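Long-range contact in probable transcriptional regulator (Vibrio vulnificus, PDB 4GHJ), which probably binds DNA through an XRE-like helix-turn-helix domain and thereby regulates transcription: residues Ala34-Arg45 against Ala69-Met79. Numbering follows the deposited sequence.
Sequences AEEIGDRLKQAR and AEKGKVQLDIM
E70 OE2 accepts hydrogen bonds from R45 NE at 2.7 Å and from water 2, while E70 OE1 accepts from R45 NH2 at 2.9 Å and from Q52 NE2. This side-on salt bridge lies inside the all-helical fold of an XRE-like helix-turn-helix protein, where it ties helix 30-47 to the turn that ends helix 63-69. Both oxygens present their syn lone pairs, both N-H...O angles are 155°, and the guanidinium and carboxylate planes are only 8° apart, so the two bonds together fix the rotation of the carboxylate. R45 reaches it by a bend at chi3 (65°) after an extended start; its NH1 bonds to L50 O. E70 runs extended across the aliphatic base of K42, whose CB sits 3.6 Å from E70 OE1.

Nearer the N-terminal end of helix 30-47 the backbones meet directly through two glycines. G38 CA approaches E70 CA to 3.8 Å and makes a CA-H...O contact of 3.4 Å with A69 O, and E70 CA returns one to G38 O. G72, with positive phi, completes a Schellman motif whose bend rests against A34 O. I37 CG2 and L41 CD1, from residues on either side of G38 in the helix, pack on selenomethionine M79, I37 CG2 lying 4.1 Å from M79 SE. At the exposed margin, water 1 donates to both E35 OE1 and K71 O, at 2.8 and 3.0 Å.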
loop_
_atom_site.group_PDB
_atom_site.type_symbol
_atom_site.label_atom_id
_atom_site.label_comp_id
_atom_site.label_asym_id
_atom_site.label_seq_id
_atom_site.Cartn_x
_atom_site.Cartn_y
_atom_site.Cartn_z
ATOM N N ALA B 34 1.804 3.197 -8.664
ATOM C CA ALA B 34 2.727 3.175 -7.526
ATOM C C ALA B 34 3.565 4.467 -7.533
ATOM O O ALA B 34 3.823 5.050 -6.488
ATOM C CB ALA B 34 3.624 1.954 -7.572
ATOM N N GLU B 35 3.981 4.907 -8.725
ATOM C CA GLU B 35 4.758 6.125 -8.848
ATOM C C GLU B 35 3.933 7.369 -8.447
ATOM O O GLU B 35 4.463 8.298 -7.833
ATOM C CB GLU B 35 5.338 6.258 -10.256
ATOM C CG GLU B 35 6.051 7.531 -10.470
ATOM C CD GLU B 35 6.574 7.660 -11.878
ATOM O OE1 GLU B 35 7.370 6.775 -12.311
ATOM O OE2 GLU B 35 6.175 8.643 -12.535
ATOM N N GLU B 36 2.643 7.362 -8.788
ATOM C CA GLU B 36 1.732 8.449 -8.446
ATOM C C GLU B 36 1.582 8.511 -6.910
ATOM O O GLU B 36 1.578 9.592 -6.319
ATOM C CB GLU B 36 0.384 8.243 -9.155
ATOM C CG GLU B 36 -0.585 9.420 -9.081
ATOM C CD GLU B 36 -1.836 9.225 -9.945
ATOM O OE1 GLU B 36 -1.818 8.399 -10.889
ATOM O OE2 GLU B 36 -2.837 9.926 -9.688
ATOM N N ILE B 37 1.522 7.346 -6.267
ATOM C CA ILE B 37 1.431 7.268 -4.799
ATOM C C ILE B 37 2.737 7.797 -4.196
ATOM O O ILE B 37 2.723 8.508 -3.202
ATOM C CB ILE B 37 1.094 5.840 -4.295
ATOM C CG1 ILE B 37 -0.354 5.501 -4.670
ATOM C CG2 ILE B 37 1.272 5.733 -2.778
ATOM C CD1 ILE B 37 -0.743 4.076 -4.409
ATOM N N GLY B 38 3.867 7.470 -4.818
ATOM C CA GLY B 38 5.155 8.010 -4.374
ATOM C C GLY B 38 5.131 9.538 -4.355
ATOM O O GLY B 38 5.550 10.162 -3.386
ATOM N N ASP B 39 4.631 10.139 -5.432
ATOM C CA ASP B 39 4.550 11.587 -5.550
ATOM C C ASP B 39 3.597 12.190 -4.510
ATOM O O ASP B 39 3.838 13.280 -3.981
ATOM C CB ASP B 39 4.130 11.964 -6.960
ATOM C CG ASP B 39 4.349 13.415 -7.262
ATOM O OD1 ASP B 39 5.357 13.994 -6.786
ATOM O OD2 ASP B 39 3.537 13.971 -8.035
ATOM N N ARG B 40 2.533 11.463 -4.190
ATOM C CA ARG B 40 1.580 11.913 -3.141
ATOM C C ARG B 40 2.238 11.879 -1.765
ATOM O O ARG B 40 2.022 12.775 -0.923
ATOM C CB ARG B 40 0.320 11.045 -3.149
ATOM C CG ARG B 40 -0.531 11.163 -4.414
ATOM C CD ARG B 40 -1.725 10.181 -4.359
ATOM N NE ARG B 40 -2.410 9.998 -5.642
ATOM C CZ ARG B 40 -3.394 9.119 -5.845
ATOM N NH1 ARG B 40 -3.841 8.353 -4.845
ATOM N NH2 ARG B 40 -3.937 8.996 -7.051
ATOM N N LEU B 41 3.083 10.869 -1.532
ATOM C CA LEU B 41 3.796 10.764 -0.258
ATOM C C LEU B 41 4.755 11.950 -0.153
ATOM O O LEU B 41 4.866 12.565 0.909
ATOM C CB LEU B 41 4.559 9.434 -0.131
ATOM C CG LEU B 41 3.827 8.109 0.137
ATOM C CD1 LEU B 41 4.822 6.928 -0.034
ATOM C CD2 LEU B 41 3.204 8.068 1.537
ATOM N N LYS B 42 5.472 12.240 -1.249
ATOM C CA LYS B 42 6.375 13.391 -1.300
ATOM C C LYS B 42 5.645 14.714 -0.985
ATOM O O LYS B 42 6.125 15.489 -0.155
ATOM C CB LYS B 42 7.081 13.486 -2.661
ATOM C CG LYS B 42 7.918 14.739 -2.875
ATOM C CD LYS B 42 8.568 14.755 -4.272
ATOM C CE LYS B 42 9.400 16.000 -4.456
ATOM N NZ LYS B 42 9.804 16.181 -5.865
ATOM N N GLN B 43 4.518 14.971 -1.635
ATOM C CA GLN B 43 3.796 16.236 -1.403
ATOM C C GLN B 43 3.152 16.314 -0.003
ATOM O O GLN B 43 3.024 17.405 0.557
ATOM C CB GLN B 43 2.786 16.506 -2.513
ATOM C CG GLN B 43 3.426 16.594 -3.908
ATOM C CD GLN B 43 4.549 17.649 -4.012
ATOM O OE1 GLN B 43 4.523 18.689 -3.350
ATOM N NE2 GLN B 43 5.511 17.388 -4.881
ATOM N N ALA B 44 2.753 15.172 0.557
ATOM C CA ALA B 44 2.222 15.142 1.937
ATOM C C ALA B 44 3.353 15.555 2.899
ATOM O O ALA B 44 3.147 16.324 3.825
ATOM C CB ALA B 44 1.667 13.751 2.294
ATOM N N ARG B 45 4.563 15.045 2.653
ATOM C CA ARG B 45 5.736 15.383 3.457
ATOM C C ARG B 45 6.112 16.871 3.375
ATOM O O ARG B 45 6.427 17.518 4.397
ATOM C CB ARG B 45 6.923 14.519 3.003
ATOM C CG ARG B 45 8.231 14.933 3.607
ATOM C CD ARG B 45 9.386 14.064 3.183
ATOM N NE ARG B 45 9.706 14.126 1.750
ATOM C CZ ARG B 45 10.422 15.081 1.158
ATOM N NH1 ARG B 45 10.889 16.126 1.845
ATOM N NH2 ARG B 45 10.684 15.000 -0.149
ATOM N N ALA B 69 10.691 5.215 -1.542
ATOM C CA ALA B 69 9.247 5.185 -1.399
ATOM C C ALA B 69 8.582 6.315 -2.191
ATOM O O ALA B 69 7.513 6.139 -2.799
ATOM C CB ALA B 69 8.854 5.256 0.101
ATOM N N GLU B 70 9.225 7.483 -2.214
ATOM C CA GLU B 70 8.669 8.618 -2.935
ATOM C C GLU B 70 8.791 8.441 -4.472
ATOM O O GLU B 70 8.274 9.233 -5.236
ATOM C CB GLU B 70 9.286 9.926 -2.421
ATOM C CG GLU B 70 8.781 10.226 -1.005
ATOM C CD GLU B 70 9.304 11.505 -0.406
ATOM O OE1 GLU B 70 10.042 12.280 -1.083
ATOM O OE2 GLU B 70 8.937 11.730 0.770
ATOM N N LYS B 71 9.518 7.412 -4.897
ATOM C CA LYS B 71 9.581 7.023 -6.304
ATOM C C LYS B 71 8.614 5.838 -6.582
ATOM O O LYS B 71 8.498 5.366 -7.725
ATOM C CB LYS B 71 11.017 6.669 -6.665
ATOM C CG LYS B 71 11.937 7.893 -6.589
ATOM C CD LYS B 71 13.360 7.542 -6.927
ATOM C CE LYS B 71 14.280 8.754 -6.773
ATOM N NZ LYS B 71 13.933 9.916 -7.654
ATOM N N GLY B 72 7.883 5.406 -5.545
ATOM C CA GLY B 72 6.888 4.307 -5.662
ATOM C C GLY B 72 7.459 2.919 -5.353
ATOM O O GLY B 72 6.778 1.898 -5.567
ATOM N N LYS B 73 8.688 2.874 -4.832
ATOM C CA LYS B 73 9.372 1.606 -4.558
ATOM C C LYS B 73 9.365 1.426 -3.061
ATOM O O LYS B 73 10.162 2.017 -2.353
ATOM C CB LYS B 73 10.790 1.637 -5.130
ATOM C CG LYS B 73 10.803 2.017 -6.626
ATOM C CD LYS B 73 12.205 2.128 -7.199
ATOM C CE LYS B 73 12.147 2.515 -8.679
ATOM N NZ LYS B 73 13.477 2.610 -9.322
ATOM N N VAL B 74 8.418 0.644 -2.568
ATOM C CA VAL B 74 8.259 0.529 -1.129
ATOM C C VAL B 74 7.405 -0.693 -0.769
ATOM O O VAL B 74 6.525 -1.095 -1.554
ATOM C CB VAL B 74 7.588 1.853 -0.558
ATOM C CG1 VAL B 74 6.151 2.035 -1.081
ATOM C CG2 VAL B 74 7.587 1.907 0.975
ATOM N N GLN B 75 7.710 -1.298 0.382
ATOM C CA GLN B 75 6.953 -2.416 0.929
ATOM C C GLN B 75 5.785 -1.840 1.703
ATOM O O GLN B 75 5.888 -0.736 2.235
ATOM C CB GLN B 75 7.813 -3.234 1.892
ATOM C CG GLN B 75 8.989 -3.924 1.236
ATOM C CD GLN B 75 8.555 -4.947 0.195
ATOM O OE1 GLN B 75 7.922 -5.951 0.517
ATOM N NE2 GLN B 75 8.929 -4.711 -1.052
ATOM N N LEU B 76 4.699 -2.600 1.804
ATOM C CA LEU B 76 3.508 -2.150 2.534
ATOM C C LEU B 76 3.775 -1.687 3.991
ATOM O O LEU B 76 3.291 -0.624 4.420
ATOM C CB LEU B 76 2.433 -3.246 2.533
ATOM C CG LEU B 76 1.137 -3.000 3.320
ATOM C CD1 LEU B 76 0.405 -1.771 2.754
ATOM C CD2 LEU B 76 0.242 -4.240 3.244
ATOM N N ASP B 77 4.536 -2.471 4.752
ATOM C CA ASP B 77 4.762 -2.104 6.148
ATOM C C ASP B 77 5.553 -0.778 6.253
ATOM O O ASP B 77 5.306 0.036 7.157
ATOM C CB ASP B 77 5.434 -3.233 6.948
ATOM C CG ASP B 77 6.857 -3.545 6.483
ATOM O OD1 ASP B 77 7.128 -3.568 5.269
ATOM O OD2 ASP B 77 7.720 -3.796 7.359
ATOM N N ILE B 78 6.472 -0.567 5.319
ATOM C CA ILE B 78 7.288 0.644 5.296
ATOM C C ILE B 78 6.456 1.850 4.892
ATOM O O ILE B 78 6.638 2.931 5.454
ATOM C CB ILE B 78 8.489 0.503 4.350
ATOM C CG1 ILE B 78 9.424 -0.609 4.843
ATOM C CG2 ILE B 78 9.192 1.878 4.172
ATOM C CD1 ILE B 78 9.870 -0.490 6.284
HETATM N N MSE B 79 5.541 1.664 3.933
HETATM C CA MSE B 79 4.633 2.734 3.540
HETATM C C MSE B 79 3.775 3.164 4.748
HETATM O O MSE B 79 3.602 4.355 4.981
HETATM C CB MSE B 79 3.733 2.343 2.365
HETATM C CG MSE B 79 2.898 3.522 1.837
HETATM SE SE MSE B 79 1.777 3.102 0.300
HETATM C CE MSE B 79 0.440 1.978 1.212
HETATM O O HOH W 1 9.145 5.451 -10.632
HETATM O O HOH W 2 7.066 10.855 2.531
#